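Local coordinates for amphoterin-induced protein 1 (Mus musculus, PDB 2XOT) that promotes growth and fasciculation of hippocampal neurites and may mediate homophilic and heterophilic cell-cell interaction, at residues B[150-153]-B[154-157]; B[185-188]-B[189-192]; B[256-259]-B[260-264]. All coordinates share one frame; numbering follows the deposited sequence.

Contact 1. Residues B[150-153]-B[154-157]; sequences RFPV and ELIK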
loop_
_atom_site.group_PDB
_atom_site.type_symbol
_atom_site.label_atom_id
_atom_site.label_comp_id
_atom_site.label_asym_id
_atom_site.label_seq_id
_atom_site.Cartn_x
_atom_site.Cartn_y
_atom_site.Cartn_z
ATOM N N ARG B 150 14.462 -14.675 -23.744
ATOM C CA ARG B 150 14.551 -15.813 -22.819
ATOM C C ARG B 150 13.742 -15.621 -21.538
ATOM O O ARG B 150 13.961 -14.672 -20.765
ATOM C CB ARG B 150 15.996 -16.129 -22.414
ATOM C CG ARG B 150 16.084 -17.494 -21.732
ATOM C CD ARG B 150 17.437 -17.820 -21.116
ATOM N NE ARG B 150 17.516 -17.286 -19.774
ATOM C CZ ARG B 150 17.314 -17.975 -18.657
ATOM N NH1 ARG B 150 17.010 -19.263 -18.651
ATOM N NH2 ARG B 150 17.433 -17.346 -17.523
ATOM N N PHE B 151 12.834 -16.567 -21.281
ATOM C CA PHE B 151 12.065 -16.558 -20.045
ATOM C C PHE B 151 13.012 -16.720 -18.857
ATOM O O PHE B 151 13.738 -17.703 -18.781
ATOM C CB PHE B 151 11.023 -17.677 -20.016
ATOM C CG PHE B 151 10.143 -17.631 -18.809
ATOM C CD1 PHE B 151 9.014 -16.832 -18.788
ATOM C CD2 PHE B 151 10.438 -18.391 -17.683
ATOM C CE1 PHE B 151 8.203 -16.783 -17.678
ATOM C CE2 PHE B 151 9.622 -18.334 -16.561
ATOM C CZ PHE B 151 8.515 -17.525 -16.560
ATOM N N PRO B 152 13.009 -15.753 -17.927
ATOM C CA PRO B 152 13.839 -15.827 -16.706
ATOM C C PRO B 152 13.319 -16.798 -15.641
ATOM O O PRO B 152 12.874 -16.378 -14.577
ATOM C CB PRO B 152 13.825 -14.390 -16.196
ATOM C CG PRO B 152 12.579 -13.798 -16.736
ATOM C CD PRO B 152 12.253 -14.493 -18.015
ATOM N N VAL B 153 13.415 -18.094 -15.915
ATOM C CA VAL B 153 12.804 -19.100 -15.059
ATOM C C VAL B 153 13.394 -19.103 -13.646
ATOM O O VAL B 153 12.733 -19.504 -12.697
ATOM C CB VAL B 153 12.900 -20.508 -15.694
ATOM C CG1 VAL B 153 14.344 -21.041 -15.623
ATOM C CG2 VAL B 153 11.892 -21.469 -15.026
ATOM N N GLU B 154 14.617 -18.599 -13.499
ATOM C CA GLU B 154 15.287 -18.576 -12.200
ATOM C C GLU B 154 14.627 -17.629 -11.202
ATOM O O GLU B 154 14.849 -17.760 -9.998
ATOM C CB GLU B 154 16.769 -18.194 -12.343
ATOM C CG GLU B 154 17.609 -19.165 -13.179
ATOM C CD GLU B 154 17.354 -19.046 -14.679
ATOM O OE1 GLU B 154 16.880 -17.980 -15.140
ATOM O OE2 GLU B 154 17.596 -20.023 -15.397
ATOM N N LEU B 155 13.834 -16.671 -11.677
ATOM C CA LEU B 155 13.093 -15.794 -10.762
ATOM C C LEU B 155 12.093 -16.573 -9.905
ATOM O O LEU B 155 11.855 -16.215 -8.746
ATOM C CB LEU B 155 12.366 -14.680 -11.523
ATOM C CG LEU B 155 13.269 -13.577 -12.088
ATOM C CD1 LEU B 155 12.482 -12.584 -12.948
ATOM C CD2 LEU B 155 13.997 -12.867 -10.939
ATOM N N ILE B 156 11.516 -17.632 -10.484
ATOM C CA ILE B 156 10.393 -18.331 -9.867
ATOM C C ILE B 156 10.578 -19.833 -9.612
ATOM O O ILE B 156 9.786 -20.422 -8.874
ATOM C CB ILE B 156 9.101 -18.098 -10.673
ATOM C CG1 ILE B 156 9.255 -18.584 -12.122
ATOM C CG2 ILE B 156 8.716 -16.624 -10.590
ATOM C CD1 ILE B 156 8.008 -18.495 -12.930
ATOM N N LYS B 157 11.618 -20.441 -10.178
ATOM C CA LYS B 157 11.879 -21.871 -9.999
ATOM C C LYS B 157 12.417 -22.194 -8.602
ATOM O O LYS B 157 13.383 -21.595 -8.148
ATOM C CB LYS B 157 12.878 -22.347 -11.059
ATOM C CG LYS B 157 13.049 -23.851 -11.170
ATOM C CD LYS B 157 13.984 -24.153 -12.335
ATOM C CE LYS B 157 14.175 -25.647 -12.549
ATOM N NZ LYS B 157 14.843 -25.925 -13.855
#
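In the loop that closes the fifth leucine-rich repeat, between strands 140-142 and 167-169, Arg150 and Glu154 join in a salt bridge that spans a turn of successive i to i+3 and i to i+4 backbone bonds. NH2 of Arg150 meets OE1 of Glu154 at 2.5 Å, on the syn side of the carboxylate and nearly in the guanidinium plane, while the second bond, from NH1 to OE2, is weak. The two planes are inclined by 35°, and a bend at chi3 of Arg150 swings its guanidinium toward the acid. CG1 of Val153 lies 3.4 Å from OE2 of Glu154, so a methyl borders the ion pair. With an alanine at position 154 the Arg150 guanidinium is likely to lose its charged mate and turn more freely.

Along the backbone, Pro152 forms the centre of an inverse gamma turn, and its O then receives N of Leu155 at 3.1 Å. Val153 O accepts both Ile156 N, at 3.1 Å from above the carbonyl plane, and Lys157 N, at 2.9 Å and almost in line with C=O. Ile156 CD1 touches the edge of the Phe151 ring, 3.8 Å from CZ, and both residues also pack on Leu183 and Leu194. Leu155 CD1 lies 4.0 Å from CB of Pro152, and Leu155 itself rests on Leu162.

Contact 2. Residues B[185-188]-B[189-192]; sequences KLPA and WVKN
Pro187, Ala188 and Lys191 carry the contact at the start of the short helix 188-191, in the C-terminal capping region of the leucine-rich repeats. Pro187 occupies the N-cap position, and its O takes two backbone bonds: from Val190 N at 2.9 Å, with the donor well above the carbonyl plane, and from Lys191 N at 3.2 Å, in that plane. Ala188 O continues the pattern with Asn192 N. The pyrrolidine of Pro187 lies alongside the indole of Trp189 and points the same way. Its CG sits over the face of the five-membered ring in a CH-pi contact, 4.1 Å from the centroid, and CG2 of Val190 packs over the same face while touching CG of Pro187 at 3.9 Å. Trp189 reaches this place because its CG stands between the backbone N and the carbonyl carbon (chi1 67°), which turns the indole back along the chain.

Lys191 runs extended past Leu186, its CG 4.0 Å from CB of Leu186 and its CE 3.1 Å from Leu186 O. Its ammonium is bound by Gln184 O and by a water at 2.5 Å from NZ that in turn donates to Leu186 O. Outside the helix, Ala188 N bonds to Asp269 OD1 and Trp189 touches Gln273, both in the immunoglobulin part of the chain. The first turn is thus met by an acid at an N-H that lacks a partner within it, and a largely buried ammonium is satisfied by carbonyl and water oxygens, its charge probably steadied by these dipoles.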
loop_
_atom_site.group_PDB
_atom_site.type_symbol
_atom_site.label_atom_id
_atom_site.label_comp_id
_atom_site.label_asym_id
_atom_site.label_seq_id
_atom_site.Cartn_x
_atom_site.Cartn_y
_atom_site.Cartn_z
ATOM N N LYS B 185 4.955 -27.026 -12.445
ATOM C CA LYS B 185 5.278 -27.326 -11.055
ATOM C C LYS B 185 5.036 -26.184 -10.097
ATOM O O LYS B 185 5.018 -26.392 -8.874
ATOM C CB LYS B 185 6.747 -27.742 -10.958
ATOM C CG LYS B 185 6.981 -29.122 -11.462
ATOM C CD LYS B 185 8.437 -29.387 -11.815
ATOM C CE LYS B 185 8.561 -30.831 -12.318
ATOM N NZ LYS B 185 9.845 -31.127 -13.008
ATOM N N LEU B 186 4.847 -24.976 -10.622
ATOM C CA LEU B 186 4.697 -23.798 -9.770
ATOM C C LEU B 186 3.379 -23.872 -9.008
ATOM O O LEU B 186 2.422 -24.444 -9.491
ATOM C CB LEU B 186 4.719 -22.497 -10.586
ATOM C CG LEU B 186 6.020 -21.806 -11.020
ATOM C CD1 LEU B 186 7.172 -22.754 -11.059
ATOM C CD2 LEU B 186 5.822 -21.097 -12.387
ATOM N N PRO B 187 3.333 -23.274 -7.816
ATOM C CA PRO B 187 2.064 -23.134 -7.123
ATOM C C PRO B 187 1.160 -22.155 -7.879
ATOM O O PRO B 187 1.642 -21.193 -8.454
ATOM C CB PRO B 187 2.455 -22.586 -5.746
ATOM C CG PRO B 187 3.809 -22.066 -5.889
ATOM C CD PRO B 187 4.453 -22.671 -7.080
ATOM N N ALA B 188 -0.133 -22.441 -7.878
ATOM C CA ALA B 188 -1.130 -21.661 -8.595
ATOM C C ALA B 188 -1.128 -20.196 -8.218
ATOM O O ALA B 188 -1.480 -19.378 -9.040
ATOM C CB ALA B 188 -2.519 -22.263 -8.372
ATOM N N TRP B 189 -0.722 -19.858 -6.991
ATOM C CA TRP B 189 -0.581 -18.441 -6.595
ATOM C C TRP B 189 0.524 -17.687 -7.321
ATOM O O TRP B 189 0.449 -16.461 -7.442
ATOM C CB TRP B 189 -0.428 -18.258 -5.069
ATOM C CG TRP B 189 0.820 -18.770 -4.405
ATOM C CD1 TRP B 189 0.951 -19.946 -3.691
ATOM C CD2 TRP B 189 2.088 -18.093 -4.287
ATOM N NE1 TRP B 189 2.215 -20.048 -3.185
ATOM C CE2 TRP B 189 2.938 -18.934 -3.531
ATOM C CE3 TRP B 189 2.590 -16.879 -4.763
ATOM C CZ2 TRP B 189 4.267 -18.590 -3.238
ATOM C CZ3 TRP B 189 3.904 -16.534 -4.474
ATOM C CH2 TRP B 189 4.730 -17.389 -3.725
ATOM N N VAL B 190 1.534 -18.407 -7.802
ATOM C CA VAL B 190 2.528 -17.814 -8.682
ATOM C C VAL B 190 1.957 -17.741 -10.109
ATOM O O VAL B 190 2.012 -16.700 -10.752
ATOM C CB VAL B 190 3.853 -18.567 -8.628
ATOM C CG1 VAL B 190 4.826 -18.000 -9.647
ATOM C CG2 VAL B 190 4.457 -18.456 -7.209
ATOM N N LYS B 191 1.358 -18.824 -10.573
ATOM C CA LYS B 191 0.826 -18.866 -11.934
ATOM C C LYS B 191 -0.235 -17.799 -12.120
ATOM O O LYS B 191 -0.417 -17.274 -13.233
ATOM C CB LYS B 191 0.227 -20.249 -12.266
ATOM C CG LYS B 191 1.140 -21.468 -12.166
ATOM C CD LYS B 191 0.307 -22.799 -12.109
ATOM C CE LYS B 191 1.163 -24.019 -12.324
ATOM N NZ LYS B 191 0.421 -25.318 -12.168
ATOM N N ASN B 192 -0.982 -17.513 -11.051
ATOM C CA ASN B 192 -2.065 -16.538 -11.098
ATOM C C ASN B 192 -1.600 -15.140 -11.563
ATOM O O ASN B 192 -2.365 -14.393 -12.170
ATOM C CB ASN B 192 -2.710 -16.425 -9.728
ATOM C CG ASN B 192 -3.961 -15.611 -9.735
ATOM O OD1 ASN B 192 -4.003 -14.528 -9.160
ATOM N ND2 ASN B 192 -5.004 -16.140 -10.323
HETATM O O HOH W 1 -0.461 -25.627 -9.834
#

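Contact 3. Residues B[256-259]-B[260-264]; sequences WEAH and LGDTL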
loop_
_atom_site.group_PDB
_atom_site.type_symbol
_atom_site.label_atom_id
_atom_site.label_comp_id
_atom_site.label_asym_id
_atom_site.label_seq_id
_atom_site.Cartn_x
_atom_site.Cartn_y
_atom_site.Cartn_z
ATOM N N TRP B 256 -4.697 -39.204 -7.541
ATOM C CA TRP B 256 -3.379 -39.567 -7.032
ATOM C C TRP B 256 -3.364 -41.003 -6.518
ATOM O O TRP B 256 -4.408 -41.455 -5.981
ATOM C CB TRP B 256 -2.951 -38.605 -5.934
ATOM N N GLU B 257 -2.308 -41.716 -6.697
ATOM C CA GLU B 257 -2.254 -43.131 -6.340
ATOM C C GLU B 257 -1.204 -43.334 -5.257
ATOM O O GLU B 257 -0.096 -42.803 -5.345
ATOM C CB GLU B 257 -1.970 -43.997 -7.577
ATOM N N ALA B 258 -1.569 -44.067 -4.213
ATOM C CA ALA B 258 -0.663 -44.341 -3.105
ATOM C C ALA B 258 -0.638 -45.835 -2.784
ATOM O O ALA B 258 -1.569 -46.570 -3.096
ATOM C CB ALA B 258 -1.081 -43.557 -1.874
ATOM N N HIS B 259 0.449 -46.274 -2.166
ATOM C CA HIS B 259 0.523 -47.614 -1.638
ATOM C C HIS B 259 0.287 -47.562 -0.146
ATOM O O HIS B 259 0.554 -46.556 0.531
ATOM C CB HIS B 259 1.877 -48.260 -1.949
ATOM C CG HIS B 259 2.127 -48.447 -3.410
ATOM N ND1 HIS B 259 1.674 -49.545 -4.113
ATOM C CD2 HIS B 259 2.759 -47.657 -4.310
ATOM C CE1 HIS B 259 2.028 -49.431 -5.380
ATOM N NE2 HIS B 259 2.690 -48.295 -5.527
ATOM N N LEU B 260 -0.225 -48.671 0.360
ATOM C CA LEU B 260 -0.396 -48.873 1.784
ATOM C C LEU B 260 0.879 -48.500 2.553
ATOM O O LEU B 260 1.977 -48.881 2.163
ATOM C CB LEU B 260 -0.759 -50.335 2.020
ATOM C CG LEU B 260 -1.319 -50.685 3.384
ATOM C CD1 LEU B 260 -2.831 -50.416 3.400
ATOM C CD2 LEU B 260 -0.982 -52.152 3.694
ATOM N N GLY B 261 0.732 -47.712 3.614
ATOM C CA GLY B 261 1.871 -47.300 4.444
ATOM C C GLY B 261 2.615 -46.066 3.948
ATOM O O GLY B 261 3.505 -45.563 4.630
ATOM N N ASP B 262 2.270 -45.564 2.766
ATOM C CA ASP B 262 2.926 -44.361 2.255
ATOM C C ASP B 262 2.685 -43.179 3.185
ATOM O O ASP B 262 1.708 -43.142 3.940
ATOM C CB ASP B 262 2.413 -43.993 0.860
ATOM C CG ASP B 262 3.029 -44.827 -0.242
ATOM O OD1 ASP B 262 3.971 -45.591 0.045
ATOM O OD2 ASP B 262 2.583 -44.700 -1.413
ATOM N N THR B 263 3.599 -42.222 3.118
ATOM C CA THR B 263 3.429 -40.946 3.773
ATOM C C THR B 263 3.290 -39.930 2.652
ATOM O O THR B 263 4.108 -39.903 1.744
ATOM C CB THR B 263 4.610 -40.639 4.697
ATOM O OG1 THR B 263 4.595 -41.569 5.797
ATOM C CG2 THR B 263 4.519 -39.217 5.231
ATOM N N LEU B 264 2.232 -39.120 2.711
ATOM C CA LEU B 264 1.783 -38.316 1.575
ATOM C C LEU B 264 1.320 -36.945 2.071
ATOM O O LEU B 264 0.584 -36.866 3.047
ATOM C CB LEU B 264 0.591 -39.036 0.907
ATOM C CG LEU B 264 0.283 -38.867 -0.586
ATOM C CD1 LEU B 264 -1.181 -39.191 -0.865
ATOM C CD2 LEU B 264 0.599 -37.491 -1.080
#
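His259 and Asp262 clasp each other by two hydrogen bonds. The backbone N of His259 gives its hydrogen to OD2 of Asp262 at 2.8 Å in a nearly straight bond (164°), approaching from above the carboxylate plane, and the backbone N of Asp262 returns one to His259 O at 3.0 Å. The latter closes a type II beta turn from His259 to Asp262. Gly261 holds the third position of that turn with a positive phi, at which a CB would collide with the carbonyl O of Leu260. A chi1 of -79° puts the Asp262 carboxylate anti to its own carbonyl carbon, and this lays it back against the strand.

The histidine side chain runs beside the acid. OD2 lies at the edge of the imidazole, 4.1 Å from CD2 of His259, with ring and carboxylate planes 79° apart. ND1 bonds instead to Phe338 O, and the ring meets Tyr336 at a low angle. OD2 of Asp262 is also 3.9 Å from CB of Ala258, whose methyl comes within 4.5 Å of CD1 of Leu264. Ala258 and Leu264 also rest on Leu333 of strand 326-336. Strand 257-259 runs parallel to 326-336 at the sheet edge, as the A' strand does beside G in I-set domains. The carboxylate therefore supplies an acceptor to the backbone N-H of His259, and two opposed bonds fix the turn that leads into strand 264-266.

The three contacts follow one another along the chain, from the fifth repeat through the C-terminal cap to the immunoglobulin domain. Contacts 1 and 2 are directly joined, their centres 13 Å apart: CD1 of Ile156 presses on CD2 of Leu186 at 3.4 Å, and CG2 of Ile156 lies 4.2 Å from CG1 of Val190, so the repeat loop meets both helix 188-191 and the segment leading into it through apolar side chains. Contact 3 stands apart, its centre about 25 Å from that of contact 2 and about 32 Å from that of contact 1, with nearest atoms about 14 and 21 Å away. No second chain of the assembly touches any of the three, although the repeat region mediates homodimerization.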